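Local coordinates for fucolectin-related protein (Streptococcus pneumoniae, PDB 2WMF), which is a family 98 glycoside hydrolase that probably cleaves host blood-group antigen carbohydrates, at residues N429-Y434 against P449-N454. Numbering follows the deposited sequence.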
loop_
_atom_site.group_PDB
_atom_site.type_symbol
_atom_site.label_atom_id
_atom_site.label_comp_id
_atom_site.label_asym_id
_atom_site.label_seq_id
_atom_site.Cartn_x
_atom_site.Cartn_y
_atom_site.Cartn_z
ATOM N N ASN A 429 19.454 4.299 8.068
ATOM C CA ASN A 429 19.665 4.574 9.498
ATOM C C ASN A 429 18.413 4.416 10.328
ATOM O O ASN A 429 18.336 4.957 11.416
ATOM C CB ASN A 429 20.265 5.983 9.723
ATOM C CG ASN A 429 19.374 7.113 9.222
ATOM O OD1 ASN A 429 18.740 7.011 8.191
ATOM N ND2 ASN A 429 19.381 8.219 9.931
ATOM N N SER A 430 17.456 3.633 9.830
ATOM C CA SER A 430 16.208 3.408 10.551
ATOM C C SER A 430 15.824 1.918 10.671
ATOM O O SER A 430 16.238 1.088 9.844
ATOM C CB SER A 430 15.050 4.109 9.869
ATOM O OG SER A 430 15.258 5.491 9.741
ATOM N N TRP A 431 15.020 1.628 11.694
ATOM C CA TRP A 431 14.315 0.379 11.825
ATOM C C TRP A 431 12.841 0.621 11.533
ATOM O O TRP A 431 12.236 1.546 12.085
ATOM C CB TRP A 431 14.416 -0.168 13.267
ATOM C CG TRP A 431 15.723 -0.818 13.634
ATOM C CD1 TRP A 431 16.667 -0.357 14.565
ATOM C CD2 TRP A 431 16.175 -2.082 13.194
ATOM N NE1 TRP A 431 17.697 -1.272 14.683
ATOM C CE2 TRP A 431 17.413 -2.363 13.886
ATOM C CE3 TRP A 431 15.656 -3.035 12.322
ATOM C CZ2 TRP A 431 18.102 -3.542 13.712
ATOM C CZ3 TRP A 431 16.358 -4.227 12.169
ATOM C CH2 TRP A 431 17.579 -4.452 12.837
ATOM N N TYR A 432 12.266 -0.251 10.702
ATOM C CA TYR A 432 10.831 -0.285 10.386
ATOM C C TYR A 432 10.277 -1.602 10.996
ATOM O O TYR A 432 10.782 -2.691 10.704
ATOM C CB TYR A 432 10.580 -0.227 8.868
ATOM C CG TYR A 432 10.740 1.179 8.362
ATOM C CD1 TYR A 432 9.628 2.001 8.253
ATOM C CD2 TYR A 432 12.000 1.741 8.144
ATOM C CE1 TYR A 432 9.738 3.340 7.920
ATOM C CE2 TYR A 432 12.142 3.114 7.793
ATOM C CZ TYR A 432 11.023 3.915 7.683
ATOM O OH TYR A 432 11.154 5.259 7.362
ATOM N N ILE A 433 9.249 -1.481 11.834
ATOM C CA ILE A 433 8.844 -2.541 12.744
ATOM C C ILE A 433 7.315 -2.692 12.761
ATOM O O ILE A 433 6.589 -1.694 12.745
ATOM C CB ILE A 433 9.279 -2.188 14.188
ATOM C CG1 ILE A 433 10.788 -1.934 14.257
ATOM C CG2 ILE A 433 8.833 -3.229 15.182
ATOM C CD1 ILE A 433 11.121 -0.724 15.077
ATOM N N TYR A 434 6.837 -3.926 12.860
ATOM C CA TYR A 434 5.441 -4.185 13.211
ATOM C C TYR A 434 5.216 -5.572 13.800
ATOM O O TYR A 434 6.026 -6.478 13.668
ATOM C CB TYR A 434 4.471 -3.888 12.072
ATOM C CG TYR A 434 4.611 -4.571 10.720
ATOM C CD1 TYR A 434 4.487 -5.961 10.581
ATOM C CD2 TYR A 434 4.824 -3.818 9.535
ATOM C CE1 TYR A 434 4.611 -6.578 9.339
ATOM C CE2 TYR A 434 4.896 -4.424 8.288
ATOM C CZ TYR A 434 4.777 -5.804 8.172
ATOM O OH TYR A 434 4.812 -6.412 6.937
ATOM N N PRO A 449 19.535 -4.391 17.916
ATOM C CA PRO A 449 20.852 -3.744 18.035
ATOM C C PRO A 449 20.776 -2.381 17.352
ATOM O O PRO A 449 20.051 -2.207 16.359
ATOM C CB PRO A 449 21.778 -4.668 17.236
ATOM C CG PRO A 449 21.078 -6.007 17.182
ATOM C CD PRO A 449 19.610 -5.640 17.145
ATOM N N MET A 450 21.525 -1.421 17.876
ATOM C CA MET A 450 21.509 -0.077 17.318
ATOM C C MET A 450 22.877 0.240 16.718
ATOM O O MET A 450 23.874 -0.397 17.037
ATOM C CB MET A 450 21.096 0.937 18.395
ATOM C CG MET A 450 19.623 0.691 18.942
ATOM S SD MET A 450 18.355 0.900 17.656
ATOM C CE MET A 450 18.129 2.677 17.838
ATOM N N TYR A 451 22.881 1.184 15.781
ATOM C CA TYR A 451 24.049 1.416 14.901
ATOM C C TYR A 451 24.783 2.709 15.253
ATOM O O TYR A 451 25.774 3.057 14.613
ATOM C CB TYR A 451 23.619 1.424 13.433
ATOM C CG TYR A 451 23.118 0.070 12.885
ATOM C CD1 TYR A 451 23.760 -0.557 11.820
ATOM C CD2 TYR A 451 21.972 -0.552 13.431
ATOM C CE1 TYR A 451 23.299 -1.772 11.282
ATOM C CE2 TYR A 451 21.496 -1.768 12.894
ATOM C CZ TYR A 451 22.168 -2.384 11.854
ATOM O OH TYR A 451 21.699 -3.589 11.338
ATOM N N THR A 452 24.310 3.375 16.291
ATOM C CA THR A 452 24.962 4.548 16.889
ATOM C C THR A 452 25.067 4.308 18.399
ATOM O O THR A 452 24.407 3.433 18.960
ATOM C CB THR A 452 24.155 5.834 16.676
ATOM O OG1 THR A 452 22.880 5.743 17.352
ATOM C CG2 THR A 452 23.940 6.116 15.175
ATOM N N ASN A 453 25.864 5.109 19.079
ATOM C CA ASN A 453 25.972 5.000 20.538
ATOM C C ASN A 453 24.941 5.861 21.314
ATOM O O ASN A 453 25.113 6.056 22.548
ATOM C CB ASN A 453 27.407 5.238 20.987
ATOM C CG ASN A 453 27.795 6.696 20.962
ATOM O OD1 ASN A 453 27.072 7.524 20.387
ATOM N ND2 ASN A 453 28.959 7.043 21.579
ATOM N N ASN A 454 23.849 6.299 20.652
ATOM C CA ASN A 454 22.687 6.893 21.372
ATOM C C ASN A 454 22.193 5.892 22.450
ATOM O O ASN A 454 21.870 6.282 23.584
ATOM C CB ASN A 454 21.575 7.291 20.405
ATOM C CG ASN A 454 21.963 8.463 19.518
ATOM O OD1 ASN A 454 22.077 8.333 18.275
ATOM N ND2 ASN A 454 22.190 9.618 20.136
#
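With chi1 at -77°, W431 swings its indole away from its own carbonyl carbon, carrying it from strand 430-434 across to P449 and the start of 449-454. M450 bends at both chi2 and chi3, and this folded chain brings its sulfur back to the pyrrole side of the indole.

The one hydrogen bond between the segments runs from W431 NE1 to P449 O, 3.0 Å long. The oxygen lies near the indole plane, 9° out of it, yet the bond is bent, with an N-H...O angle of 145°. Tryptophan suits this place because the buried, largely apolar ring still offers one N-H to a backbone carbonyl. P449, the last residue of strand 444-449, supplies that carbonyl oxygen, and the CD of its compact apolar ring comes loosely to 4.3 Å from W431 CZ2.

Next to the bond, M450 SD approaches W431 CD1 to 3.7 Å and meets the indole at its edge, a Met-aromatic contact that a flexible, polarisable thioether makes readily. The side chains of Y451 and W431 cross at about a right angle; W431 CZ2 meets the edge of the phenol ring, 3.9 Å from Y451 CE2. R426 makes cation-pi contacts with both W431 and Y451, and L417 touches both rings.

The end of strand 444-449 and the first residues of the loop leading to strand 457-462 are thereby joined to strand 430-434. The contact links two antiparallel sheets, consistent with a beta-sandwich-like C-terminal region beside the family's eight-stranded (beta/alpha) barrel.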